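Local coordinates for protein yxeP (PDB 1YSJ), which probably removes the acetyl group from N-acetylcysteine to release cysteine and acetate, as a dinuclear metal hydrolase of the M20 peptidase family, at residues A[47-52]-A[154-159]; A[53-58]-A[75-80]; A[98-103]-A[116-121]; A[124-129]-A[179-184]; A[161-166]-A[348-353]. The protein carries 1 engineered substitution. One frame throughout, in Å; residues are numbered along the deposited sequence.

Interaction 1 of 5, residues A[47-52]-A[154-159]; sequences LSFQEV and QPAEEI. With NI (nickel (II) ion), chain D.
Phe49 and Ala156 meet where two loops of the M20 catalytic domain come together beside the dinuclear nickel site. Segment 47-52 makes a type II beta turn from Leu47 to Gln50. Segment 154-159 is the loop that follows strand 148-154. The tight part is a CH-pi contact. Ala156 CB sits over one face of the Phe49 ring, 3.5 Å from its centroid and 9° off the normal. Beside this pair, Glu51 ties the loops together. Its OE2 accepts from Phe49 N at 2.9 Å and from Ala156 N at 3.1 Å, and the two donors come from opposite faces of the carboxylate. Glu51 OE1 is held by Thr77 OG1. Ser48 OG bonds to Asp99, which also binds Glu158 N, so the turn shares an anchor with the metal-binding loop. The outer side is looser. Ile159 is exposed, and its CD1 lies 3.8 Å from Phe49 CD1 in an oblique approach. Glu158 leads from the contact to the metal. Its CB faces Ser48, but the chain bends at chi2 (-69°) and carries the carboxylate away. There Glu158 OE1 and OE2 both bind the same nickel ion, each at 2.4 Å.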
# COMPACT_ATOMS: atom_id res chain seq x y z
N LEU A 47 -10.24 29.28 3.06
CA LEU A 47 -9.33 28.32 2.42
C LEU A 47 -8.86 28.78 1.04
O LEU A 47 -9.45 29.69 0.47
CB LEU A 47 -9.98 26.93 2.36
CG LEU A 47 -10.37 26.31 3.71
CD1 LEU A 47 -11.21 25.06 3.57
CD2 LEU A 47 -9.13 26.01 4.54
N SER A 48 -7.79 28.17 0.53
CA SER A 48 -7.24 28.44 -0.81
C SER A 48 -8.31 28.54 -1.90
O SER A 48 -9.14 27.64 -2.03
CB SER A 48 -6.23 27.34 -1.20
OG SER A 48 -5.08 27.36 -0.37
N PHE A 49 -8.27 29.64 -2.66
CA PHE A 49 -9.23 29.96 -3.73
C PHE A 49 -10.68 30.22 -3.26
O PHE A 49 -11.58 30.36 -4.09
CB PHE A 49 -9.20 28.91 -4.86
CG PHE A 49 -7.96 28.97 -5.71
CD1 PHE A 49 -7.29 27.80 -6.05
CD2 PHE A 49 -7.47 30.19 -6.17
CE1 PHE A 49 -6.14 27.84 -6.84
CE2 PHE A 49 -6.32 30.24 -6.96
CZ PHE A 49 -5.65 29.06 -7.30
N GLN A 50 -10.88 30.30 -1.94
CA GLN A 50 -12.20 30.52 -1.35
C GLN A 50 -12.21 31.80 -0.52
O GLN A 50 -13.10 32.01 0.31
CB GLN A 50 -12.62 29.33 -0.49
CG GLN A 50 -12.77 28.02 -1.27
CD GLN A 50 -13.43 26.93 -0.44
OE1 GLN A 50 -14.61 27.03 -0.08
NE2 GLN A 50 -12.67 25.86 -0.15
N GLU A 51 -11.21 32.65 -0.76
CA GLU A 51 -11.01 33.88 0.01
C GLU A 51 -11.87 35.02 -0.53
O GLU A 51 -11.37 36.08 -0.90
CB GLU A 51 -9.53 34.29 0.04
CG GLU A 51 -8.53 33.13 0.20
CD GLU A 51 -8.08 32.53 -1.14
OE1 GLU A 51 -8.73 32.76 -2.17
OE2 GLU A 51 -7.06 31.81 -1.15
N VAL A 52 -13.18 34.80 -0.55
CA VAL A 52 -14.15 35.77 -1.07
C VAL A 52 -14.26 36.98 -0.14
O VAL A 52 -14.15 38.13 -0.59
CB VAL A 52 -15.54 35.10 -1.30
CG1 VAL A 52 -16.57 36.11 -1.80
CG2 VAL A 52 -15.40 33.94 -2.29
N GLN A 154 -2.09 37.56 -2.67
CA GLN A 154 -2.15 36.34 -3.45
C GLN A 154 -2.97 35.24 -2.78
O GLN A 154 -2.74 34.91 -1.62
CB GLN A 154 -0.72 35.84 -3.70
CG GLN A 154 -0.63 34.49 -4.39
CD GLN A 154 0.64 33.75 -4.08
OE1 GLN A 154 1.74 34.26 -4.31
NE2 GLN A 154 0.50 32.53 -3.57
N PRO A 155 -3.91 34.64 -3.53
CA PRO A 155 -4.66 33.51 -2.99
C PRO A 155 -3.84 32.23 -3.08
O PRO A 155 -2.84 32.19 -3.80
CB PRO A 155 -5.86 33.42 -3.93
CG PRO A 155 -5.34 33.90 -5.24
CD PRO A 155 -4.31 34.95 -4.92
N ALA A 156 -4.25 31.20 -2.35
CA ALA A 156 -3.82 29.82 -2.60
C ALA A 156 -2.30 29.55 -2.53
O ALA A 156 -1.75 28.81 -3.37
CB ALA A 156 -4.39 29.33 -3.95
N GLU A 157 -1.63 30.14 -1.54
CA GLU A 157 -0.22 29.81 -1.30
C GLU A 157 -0.09 28.39 -0.77
O GLU A 157 0.82 27.64 -1.15
CB GLU A 157 0.41 30.80 -0.32
CG GLU A 157 1.94 30.67 -0.14
CD GLU A 157 2.35 29.53 0.79
OE1 GLU A 157 1.64 29.25 1.78
OE2 GLU A 157 3.41 28.91 0.53
N GLU A 158 -1.02 28.01 0.10
CA GLU A 158 -0.94 26.72 0.79
C GLU A 158 -1.04 25.52 -0.14
O GLU A 158 -0.58 24.43 0.20
CB GLU A 158 -1.98 26.64 1.92
CG GLU A 158 -1.81 27.69 3.01
CD GLU A 158 -0.56 27.49 3.87
OE1 GLU A 158 0.17 26.48 3.70
OE2 GLU A 158 -0.30 28.35 4.73
N ILE A 159 -1.62 25.71 -1.32
CA ILE A 159 -1.70 24.62 -2.30
C ILE A 159 -0.80 24.89 -3.51
O ILE A 159 -0.88 24.19 -4.52
CB ILE A 159 -3.16 24.33 -2.74
CG1 ILE A 159 -3.83 25.59 -3.29
CG2 ILE A 159 -3.94 23.73 -1.57
CD1 ILE A 159 -5.07 25.33 -4.12
NI NI D . 1.73 27.25 5.37
O HOH W 1 3.08 28.86 4.07
O HOH W 2 3.88 26.43 4.93

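Interaction 2 of 5, residues A[53-58]-A[75-80]; sequences ETTKKI and LKTGVI. Engineered in segment 75-80: Gly78 (natural residue Ala).
Helix 52-64 packs here against the loop that leads into strand 79-84 of the large mixed sheet, and Thr55 is the residue that joins them. Its OG1 accepts a hydrogen bond from Gly78 N at 2.9 Å, nearly straight at 171°. The hydroxyl is also hydrogen-bonded to Glu51 O, at the N-cap just before the helix. OG1 therefore links the start of the helix to the strand entry. Gly78 is an engineered residue, an alanine in the natural protein. The methyl of Thr55 takes the other branch. CG2 lies anti to the backbone N, and this puts it 3.7 Å from Val79 CG2. Val79 CG2 also meets Ile58 CG2 at 3.8 Å, one turn further along the helix. In both pairs the side chains slide past each other in opposite directions. Ile58 and Val79 continue onto Phe153 of the neighbouring strand 148-154. A valine in place of Thr55 would probably leave Gly78 N without its acceptor and let the strand entry shift against the helix. One hydroxyl thus satisfies a buried backbone N-H, while the methyls beside it pack mainly against each other.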
# COMPACT_ATOMS: atom_id res chain seq x y z
N GLU A 53 -14.48 36.73 1.14
CA GLU A 53 -14.66 37.79 2.13
C GLU A 53 -13.36 38.50 2.45
O GLU A 53 -13.36 39.71 2.69
CB GLU A 53 -15.29 37.23 3.41
CG GLU A 53 -16.75 36.78 3.26
CD GLU A 53 -17.65 37.85 2.67
OE1 GLU A 53 -17.67 38.98 3.21
OE2 GLU A 53 -18.33 37.56 1.67
N THR A 54 -12.26 37.75 2.45
CA THR A 54 -10.92 38.29 2.67
C THR A 54 -10.57 39.29 1.56
O THR A 54 -10.12 40.41 1.84
CB THR A 54 -9.87 37.17 2.75
OG1 THR A 54 -10.31 36.17 3.68
CG2 THR A 54 -8.52 37.70 3.20
N THR A 55 -10.81 38.89 0.32
CA THR A 55 -10.63 39.74 -0.85
C THR A 55 -11.48 41.01 -0.74
O THR A 55 -11.04 42.11 -1.07
CB THR A 55 -10.97 38.97 -2.14
OG1 THR A 55 -10.07 37.87 -2.28
CG2 THR A 55 -10.88 39.86 -3.37
N LYS A 56 -12.72 40.84 -0.28
CA LYS A 56 -13.64 41.94 -0.08
C LYS A 56 -13.11 42.94 0.96
O LYS A 56 -13.15 44.15 0.74
CB LYS A 56 -15.01 41.40 0.32
CG LYS A 56 -16.14 42.40 0.24
CD LYS A 56 -17.32 41.95 1.10
CE LYS A 56 -18.15 40.87 0.42
NZ LYS A 56 -18.93 41.41 -0.73
N LYS A 57 -12.61 42.42 2.08
CA LYS A 57 -12.10 43.26 3.17
C LYS A 57 -10.85 44.03 2.76
O LYS A 57 -10.76 45.22 3.01
CB LYS A 57 -11.84 42.43 4.42
CG LYS A 57 -13.11 41.99 5.15
CD LYS A 57 -12.88 40.73 5.98
CE LYS A 57 -14.17 40.29 6.65
NZ LYS A 57 -13.98 39.06 7.47
N ILE A 58 -9.91 43.33 2.12
CA ILE A 58 -8.67 43.94 1.62
C ILE A 58 -8.98 45.10 0.66
O ILE A 58 -8.43 46.20 0.83
CB ILE A 58 -7.73 42.90 0.96
CG1 ILE A 58 -7.30 41.84 1.98
CG2 ILE A 58 -6.49 43.57 0.37
CD1 ILE A 58 -6.79 40.57 1.33
N LEU A 75 -8.54 37.04 -11.67
CA LEU A 75 -8.35 36.71 -10.25
C LEU A 75 -9.64 36.91 -9.47
O LEU A 75 -9.93 38.03 -9.03
CB LEU A 75 -7.22 37.54 -9.62
CG LEU A 75 -5.77 37.16 -9.92
CD1 LEU A 75 -4.83 38.17 -9.28
CD2 LEU A 75 -5.44 35.74 -9.44
N LYS A 76 -10.40 35.83 -9.29
CA LYS A 76 -11.66 35.86 -8.55
C LYS A 76 -11.40 36.28 -7.10
O LYS A 76 -12.08 37.16 -6.57
CB LYS A 76 -12.36 34.49 -8.57
CG LYS A 76 -12.30 33.72 -9.90
CD LYS A 76 -11.25 32.59 -9.87
CE LYS A 76 -9.86 33.08 -10.26
NZ LYS A 76 -8.74 32.28 -9.68
N THR A 77 -10.40 35.65 -6.49
CA THR A 77 -9.94 36.05 -5.16
C THR A 77 -8.52 36.58 -5.26
O THR A 77 -7.75 36.17 -6.14
CB THR A 77 -10.02 34.90 -4.13
OG1 THR A 77 -9.18 33.82 -4.56
CG2 THR A 77 -11.45 34.38 -3.98
N GLY A 78 -8.16 37.47 -4.36
CA GLY A 78 -6.86 38.12 -4.42
C GLY A 78 -7.03 39.55 -4.88
O GLY A 78 -7.98 39.87 -5.61
N VAL A 79 -6.12 40.42 -4.45
CA VAL A 79 -6.23 41.85 -4.72
C VAL A 79 -4.90 42.36 -5.23
O VAL A 79 -3.85 42.05 -4.66
CB VAL A 79 -6.66 42.64 -3.44
CG1 VAL A 79 -6.83 44.12 -3.74
CG2 VAL A 79 -7.95 42.08 -2.86
N ILE A 80 -4.96 43.13 -6.31
CA ILE A 80 -3.78 43.80 -6.85
C ILE A 80 -3.99 45.30 -6.72
O ILE A 80 -4.97 45.85 -7.23
CB ILE A 80 -3.51 43.42 -8.34
CG1 ILE A 80 -3.67 41.90 -8.58
CG2 ILE A 80 -2.14 43.95 -8.79
CD1 ILE A 80 -2.70 40.99 -7.79

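Interaction 3 of 5, residues A[98-103]-A[116-121]; sequences IDALPI and DGTMHA
Ala100 meets the ring of His120 where two loop segments between strand 91-97 and helix 124-139 run past each other. They are tied by a single antiparallel bridge, with Leu101 and Met119 as its hydrogen-bonded pair. Leu101 N donates to Met119 O and Met119 N donates to Leu101 O, both at 2.9 Å.

The His120 side chain can be followed outward. CB starts away from segment 98-103, but the ring returns to it. CG and ND1 lie under Ala100 CB, which stands over the ring centre 3.7 Å from the centroid and 9° off the normal, a CH-pi contact. His120 CD2 also lies by Ala100 CB, at 4.0 Å. CE1 reaches Ile98 O at 3.5 Å, near the ring plane. At the tip, NE2 is hydrogen-bonded to a water at 3.0 Å, and that water donates to Ile98 O. A leucine here has no ring nitrogen for the water, which would probably be left holding Ile98 O alone, and Ala100 CB would probably lose its flat partner.

Further along, the selenomethionine Met119 bends at chi3 and brings CE to Ile103 CG2. Asp99 points away from this contact, and its OD1 is hydrogen-bonded to ND1 of the nickel ligand His124. The chemistry is consistent with a segment held by backbone bonds and ring packing, which leaves Asp99 on the metal side as a second-shell residue.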
# COMPACT_ATOMS: atom_id res chain seq x y z
N ILE A 98 -2.89 35.31 1.32
CA ILE A 98 -4.15 35.59 2.03
C ILE A 98 -4.98 34.38 2.51
O ILE A 98 -6.01 34.55 3.15
CB ILE A 98 -5.06 36.58 1.23
CG1 ILE A 98 -5.62 35.91 -0.05
CG2 ILE A 98 -4.31 37.86 0.90
CD1 ILE A 98 -6.72 36.72 -0.74
N ASP A 99 -4.53 33.16 2.18
CA ASP A 99 -5.30 31.94 2.47
C ASP A 99 -4.97 31.28 3.82
O ASP A 99 -3.84 31.35 4.30
CB ASP A 99 -5.17 30.93 1.33
CG ASP A 99 -3.74 30.45 1.10
OD1 ASP A 99 -2.77 31.20 1.38
OD2 ASP A 99 -3.58 29.31 0.61
N ALA A 100 -5.97 30.62 4.41
CA ALA A 100 -5.82 29.89 5.67
C ALA A 100 -5.76 28.37 5.46
O ALA A 100 -5.57 27.91 4.33
CB ALA A 100 -6.94 30.26 6.61
N LEU A 101 -5.94 27.61 6.53
CA LEU A 101 -5.75 26.15 6.50
C LEU A 101 -6.90 25.35 7.10
O LEU A 101 -7.57 25.82 8.01
CB LEU A 101 -4.44 25.79 7.21
CG LEU A 101 -3.16 26.06 6.43
CD1 LEU A 101 -1.99 26.22 7.38
CD2 LEU A 101 -2.88 24.97 5.38
N PRO A 102 -7.12 24.11 6.58
CA PRO A 102 -8.16 23.23 7.11
C PRO A 102 -7.77 22.58 8.44
O PRO A 102 -7.69 21.36 8.55
CB PRO A 102 -8.30 22.16 6.01
CG PRO A 102 -6.92 22.08 5.42
CD PRO A 102 -6.39 23.49 5.46
N ILE A 103 -7.52 23.42 9.45
CA ILE A 103 -7.14 22.95 10.77
C ILE A 103 -8.02 23.64 11.81
O ILE A 103 -8.32 24.83 11.69
CB ILE A 103 -5.65 23.23 11.07
CG1 ILE A 103 -4.75 22.78 9.92
CG2 ILE A 103 -5.22 22.56 12.38
CD1 ILE A 103 -3.37 23.42 9.91
N ASP A 116 -15.12 26.79 12.51
CA ASP A 116 -14.56 25.53 13.02
C ASP A 116 -13.92 24.69 11.92
O ASP A 116 -14.53 24.44 10.88
CB ASP A 116 -15.65 24.72 13.74
CG ASP A 116 -16.13 25.36 15.04
OD1 ASP A 116 -17.15 24.90 15.58
OD2 ASP A 116 -15.49 26.33 15.54
N GLY A 117 -12.68 24.27 12.15
CA GLY A 117 -11.95 23.45 11.19
C GLY A 117 -11.12 24.27 10.21
O GLY A 117 -10.40 23.70 9.40
N THR A 118 -11.24 25.59 10.29
CA THR A 118 -10.41 26.50 9.50
C THR A 118 -9.65 27.46 10.42
O THR A 118 -10.19 27.94 11.42
CB THR A 118 -11.25 27.28 8.45
OG1 THR A 118 -12.00 26.35 7.66
CG2 THR A 118 -10.36 28.09 7.51
N MSE A 119 -8.39 27.71 10.08
CA MSE A 119 -7.53 28.57 10.89
C MSE A 119 -6.37 29.15 10.10
O MSE A 119 -5.76 28.47 9.28
CB MSE A 119 -6.98 27.81 12.11
CG MSE A 119 -5.83 28.51 12.81
SE MSE A 119 -4.94 27.47 14.19
CE MSE A 119 -5.20 25.72 13.47
N HIS A 120 -6.05 30.41 10.39
CA HIS A 120 -4.83 31.04 9.92
C HIS A 120 -3.64 30.57 10.76
O HIS A 120 -3.09 31.34 11.56
CB HIS A 120 -4.97 32.57 9.96
CG HIS A 120 -5.50 33.16 8.69
ND1 HIS A 120 -4.81 33.11 7.49
CD2 HIS A 120 -6.65 33.82 8.42
CE1 HIS A 120 -5.52 33.70 6.55
NE2 HIS A 120 -6.64 34.14 7.09
N ALA A 121 -3.24 29.32 10.56
CA ALA A 121 -2.19 28.68 11.35
C ALA A 121 -0.79 28.90 10.77
O ALA A 121 0.19 28.31 11.23
CB ALA A 121 -2.47 27.19 11.51
O HOH W 3 -8.37 33.99 4.64

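Interaction 4 of 5, residues A[124-129]-A[179-184]; sequences HDFHTA and FGMHNK. With NI (nickel (II) ion), chain C.
Metal bonds come first, for His124 and His182 meet at one nickel ion. His124 NE2 binds it at 2.0 Å and His182 NE2 at 2.2 Å. Two waters and Cys122 are also bound to it. One of these waters is shared with the second nickel. The two ring planes are 78° apart and the pair is oblique.

Hydrogen bonds hold the rings in place. His182 ND1 donates to Asn183 O at 3.0 Å, in the ring plane and on a lone pair of the carbonyl, which fixes the turn of the imidazole. Across the contact, Asn183 N donates to His127 NE2 at 2.9 Å. His127 ND1 is bonded to Asp97, so both ring nitrogens of this buried residue are engaged.

His124 and His182 belong to the dinuclear nickel site of the M20 fold. Helix 124-139 begins at the metal and lies against strand 175-184 of the mixed sheet. The axes of segments 124-129 and 179-184 come within 8.4 Å, their N-to-C directions 137° apart.

Aromatic contacts complete the interface. His127 turns its edge to the face of His182, with CE1 over the ring centre and planes at 73°. Selenomethionine Met181 runs beside two rings. Its SE lies 3.9 Å from Phe126 CE2, an oblique Met-aromatic contact, while Met181 CG touches His127 CD2 at 3.8 Å.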
# COMPACT_ATOMS: atom_id res chain seq x y z
N HIS A 124 -0.78 34.14 7.74
CA HIS A 124 -1.06 34.87 6.50
C HIS A 124 -1.97 36.08 6.73
O HIS A 124 -1.94 37.05 5.96
CB HIS A 124 -1.67 33.93 5.46
CG HIS A 124 -0.73 32.86 4.99
ND1 HIS A 124 -0.99 32.07 3.89
CD2 HIS A 124 0.48 32.46 5.46
CE1 HIS A 124 0.01 31.22 3.71
NE2 HIS A 124 0.91 31.44 4.65
N ASP A 125 -2.77 36.01 7.80
CA ASP A 125 -3.52 37.16 8.28
C ASP A 125 -2.54 38.29 8.65
O ASP A 125 -2.73 39.44 8.24
CB ASP A 125 -4.43 36.77 9.45
CG ASP A 125 -3.69 36.06 10.59
OD1 ASP A 125 -2.66 35.39 10.33
OD2 ASP A 125 -4.15 36.16 11.75
N PHE A 126 -1.50 37.94 9.41
CA PHE A 126 -0.39 38.85 9.73
C PHE A 126 0.31 39.43 8.49
O PHE A 126 0.52 40.64 8.41
CB PHE A 126 0.62 38.18 10.66
CG PHE A 126 1.95 38.89 10.74
CD1 PHE A 126 2.09 40.07 11.47
CD2 PHE A 126 3.07 38.37 10.09
CE1 PHE A 126 3.32 40.72 11.54
CE2 PHE A 126 4.30 39.01 10.15
CZ PHE A 126 4.43 40.19 10.88
N HIS A 127 0.67 38.57 7.53
CA HIS A 127 1.33 39.03 6.30
C HIS A 127 0.47 40.06 5.58
O HIS A 127 0.97 41.11 5.17
CB HIS A 127 1.64 37.87 5.34
CG HIS A 127 2.53 36.82 5.92
ND1 HIS A 127 2.51 35.51 5.49
CD2 HIS A 127 3.45 36.87 6.91
CE1 HIS A 127 3.39 34.81 6.18
NE2 HIS A 127 3.97 35.61 7.05
N THR A 128 -0.82 39.74 5.44
CA THR A 128 -1.79 40.60 4.76
C THR A 128 -1.93 41.96 5.44
O THR A 128 -1.75 42.99 4.78
CB THR A 128 -3.17 39.90 4.64
OG1 THR A 128 -3.04 38.75 3.79
CG2 THR A 128 -4.23 40.84 4.06
N ALA A 129 -2.22 41.96 6.74
CA ALA A 129 -2.37 43.21 7.50
C ALA A 129 -1.11 44.09 7.46
O ALA A 129 -1.21 45.30 7.31
CB ALA A 129 -2.78 42.93 8.93
N PHE A 179 9.24 41.38 -3.75
CA PHE A 179 9.65 41.19 -2.37
C PHE A 179 8.53 40.59 -1.53
O PHE A 179 7.35 40.84 -1.79
CB PHE A 179 10.15 42.51 -1.78
CG PHE A 179 11.21 43.16 -2.62
CD1 PHE A 179 10.88 44.17 -3.53
CD2 PHE A 179 12.54 42.74 -2.53
CE1 PHE A 179 11.86 44.76 -4.32
CE2 PHE A 179 13.52 43.33 -3.33
CZ PHE A 179 13.19 44.33 -4.22
N GLY A 180 8.91 39.79 -0.55
CA GLY A 180 7.95 39.09 0.28
C GLY A 180 8.52 38.73 1.63
O GLY A 180 9.72 38.88 1.88
N MSE A 181 7.65 38.28 2.52
CA MSE A 181 8.08 37.85 3.83
C MSE A 181 7.38 36.56 4.21
O MSE A 181 6.33 36.22 3.66
CB MSE A 181 7.77 38.93 4.87
CG MSE A 181 6.51 38.67 5.69
SE MSE A 181 5.96 40.17 6.78
CE MSE A 181 4.78 40.99 5.54
N HIS A 182 7.97 35.85 5.16
CA HIS A 182 7.22 34.91 5.95
C HIS A 182 7.56 35.12 7.42
O HIS A 182 8.73 35.27 7.78
CB HIS A 182 7.47 33.47 5.53
CG HIS A 182 6.31 32.57 5.82
ND1 HIS A 182 5.97 32.19 7.10
CD2 HIS A 182 5.40 32.00 5.00
CE1 HIS A 182 4.90 31.41 7.06
NE2 HIS A 182 4.53 31.28 5.79
N ASN A 183 6.52 35.13 8.25
CA ASN A 183 6.70 35.19 9.69
C ASN A 183 7.57 34.02 10.15
O ASN A 183 7.48 32.92 9.60
CB ASN A 183 5.35 35.19 10.42
CG ASN A 183 4.65 33.84 10.35
OD1 ASN A 183 4.90 32.95 11.15
ND2 ASN A 183 3.77 33.69 9.37
N LYS A 184 8.43 34.28 11.12
CA LYS A 184 9.32 33.26 11.65
C LYS A 184 9.19 33.26 13.17
O LYS A 184 9.78 34.11 13.85
CB LYS A 184 10.76 33.53 11.21
CG LYS A 184 11.67 32.30 11.18
CD LYS A 184 11.34 31.38 10.00
CE LYS A 184 12.42 30.34 9.76
NZ LYS A 184 12.39 29.26 10.76
NI NI C . 2.66 30.44 5.01
O HOH W 1 3.08 28.86 4.07
O HOH W 4 3.23 31.35 3.00

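Interaction 5 of 5, residues A[161-166]-A[348-353]; sequences AGARKV and GEDFAL
Asp350 turns its carboxylate toward the first turn of helix 162-168 and meets Ala163 there. Its CG lies between the backbone N and the carbonyl carbon (chi1 74°), which brings OD2 to Ala163 N at 3.0 Å. The N-H points well at the oxygen, at 164°, but it arrives from above the carboxylate plane, 51° out of it. A water joins the same oxygen. It donates to Asp350 OD2 at 3.1 Å and accepts from Arg164 N, so a second N-H of the helix start is reached through it. The methyl of Ala163 also lies against the acid, with CB 3.3 Å from Asp350 OD2. OD1 is taken up by Arg95, in a salt bridge, and by Gln154 NE2, in a hydrogen bond.

Leu353 and Arg164 form the outer half of the contact. Leu353 CD1 lies over one face of the guanidinium, offset toward its rim, 3.9 Å from Arg164 NH1. The arginine chain bends at chi3 to lay the flat group there. Ala163 CB meets Leu353 CD1 at 4.2 Å on the inner side.

The negative charge of Asp350 is likely to be favoured both by Arg95 and by the N-terminal end of the helix. Within 348-353, Glu349 OE2 makes a capping bond with Phe351 N at 2.8 Å. Asp350, from a loop remote in sequence, thus accepts from a first-turn N-H of helix 162-168 and joins two helix starts of the M20 catalytic domain.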
# COMPACT_ATOMS: atom_id res chain seq x y z
N ALA A 161 -0.69 27.22 -5.76
CA ALA A 161 -1.42 27.44 -7.01
C ALA A 161 -1.65 28.92 -7.33
O ALA A 161 -1.86 29.29 -8.48
CB ALA A 161 -2.73 26.68 -6.98
N GLY A 162 -1.58 29.77 -6.30
CA GLY A 162 -1.93 31.18 -6.45
C GLY A 162 -0.92 32.04 -7.18
O GLY A 162 -1.31 32.91 -7.97
N ALA A 163 0.36 31.82 -6.92
CA ALA A 163 1.43 32.53 -7.60
C ALA A 163 1.40 32.29 -9.12
O ALA A 163 1.64 33.21 -9.89
CB ALA A 163 2.79 32.14 -7.02
N ARG A 164 1.11 31.06 -9.52
CA ARG A 164 0.95 30.73 -10.94
C ARG A 164 -0.22 31.48 -11.58
O ARG A 164 -0.10 31.94 -12.72
CB ARG A 164 0.80 29.22 -11.13
CG ARG A 164 0.86 28.76 -12.59
CD ARG A 164 0.78 27.24 -12.70
NE ARG A 164 2.10 26.61 -12.56
CZ ARG A 164 2.55 26.04 -11.44
NH1 ARG A 164 1.81 26.01 -10.33
NH2 ARG A 164 3.77 25.50 -11.42
N LYS A 165 -1.33 31.61 -10.85
CA LYS A 165 -2.51 32.35 -11.33
C LYS A 165 -2.22 33.85 -11.50
O LYS A 165 -2.68 34.47 -12.46
CB LYS A 165 -3.70 32.15 -10.39
CG LYS A 165 -4.27 30.74 -10.34
CD LYS A 165 -4.96 30.35 -11.64
CE LYS A 165 -5.46 28.92 -11.60
NZ LYS A 165 -5.70 28.38 -12.97
N VAL A 166 -1.48 34.41 -10.54
CA VAL A 166 -1.04 35.80 -10.55
C VAL A 166 -0.13 36.07 -11.76
O VAL A 166 -0.33 37.05 -12.49
CB VAL A 166 -0.30 36.17 -9.22
CG1 VAL A 166 0.49 37.48 -9.34
CG2 VAL A 166 -1.28 36.21 -8.04
N GLY A 348 8.30 24.57 1.20
CA GLY A 348 8.25 25.21 -0.11
C GLY A 348 7.29 26.38 -0.10
O GLY A 348 6.26 26.34 0.57
N GLU A 349 7.63 27.42 -0.86
CA GLU A 349 6.79 28.60 -0.95
C GLU A 349 6.61 28.94 -2.42
O GLU A 349 7.58 28.92 -3.18
CB GLU A 349 7.46 29.76 -0.20
CG GLU A 349 6.55 30.46 0.83
CD GLU A 349 5.58 31.47 0.22
OE1 GLU A 349 4.89 32.17 0.99
OE2 GLU A 349 5.49 31.56 -1.03
N ASP A 350 5.38 29.24 -2.83
CA ASP A 350 5.13 29.50 -4.25
C ASP A 350 5.61 30.88 -4.70
O ASP A 350 5.59 31.19 -5.90
CB ASP A 350 3.68 29.17 -4.67
CG ASP A 350 2.65 30.17 -4.20
OD1 ASP A 350 2.91 31.02 -3.32
OD2 ASP A 350 1.52 30.09 -4.73
N PHE A 351 6.10 31.68 -3.75
CA PHE A 351 6.84 32.90 -4.05
C PHE A 351 8.03 32.61 -4.98
O PHE A 351 8.43 33.47 -5.76
CB PHE A 351 7.32 33.57 -2.75
CG PHE A 351 8.02 34.89 -2.96
CD1 PHE A 351 7.29 36.07 -3.06
CD2 PHE A 351 9.41 34.95 -3.04
CE1 PHE A 351 7.93 37.29 -3.26
CE2 PHE A 351 10.06 36.18 -3.24
CZ PHE A 351 9.32 37.34 -3.34
N ALA A 352 8.57 31.39 -4.88
CA ALA A 352 9.68 30.93 -5.72
C ALA A 352 9.37 30.98 -7.21
O ALA A 352 10.26 31.22 -8.03
CB ALA A 352 10.09 29.53 -5.32
N LEU A 353 8.10 30.75 -7.55
CA LEU A 353 7.63 30.84 -8.93
C LEU A 353 7.82 32.24 -9.52
O LEU A 353 8.17 32.38 -10.69
CB LEU A 353 6.16 30.42 -9.03
CG LEU A 353 5.83 28.92 -9.00
CD1 LEU A 353 4.32 28.74 -9.03
CD2 LEU A 353 6.47 28.17 -10.17
O HOH W 5 1.49 28.89 -7.55

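Overall arrangement
Interactions 1 to 5 all lie in the catalytic domain. Along the chain, interactions 2, 3 and 4 come in series. Interactions 2 and 3 are nested inside the loop closed by interaction 1. Interaction 4 crosses both 1 and 5, and interaction 5 opens after 1 closes. The centres of interactions 1 and 2, and of 1 and 3, are about 10 Å apart. The centres of interactions 3 and 5 are about 18 Å apart, and their nearest atoms about 7 Å. Interactions 2 and 4 both reach the large mixed sheet. Asp99 joins interaction 3 to 1 and 4, and Gln154 joins 1 to 5. Interactions 1, 3 and 4 gather round the dinuclear site, and 2 and 5 lie further out.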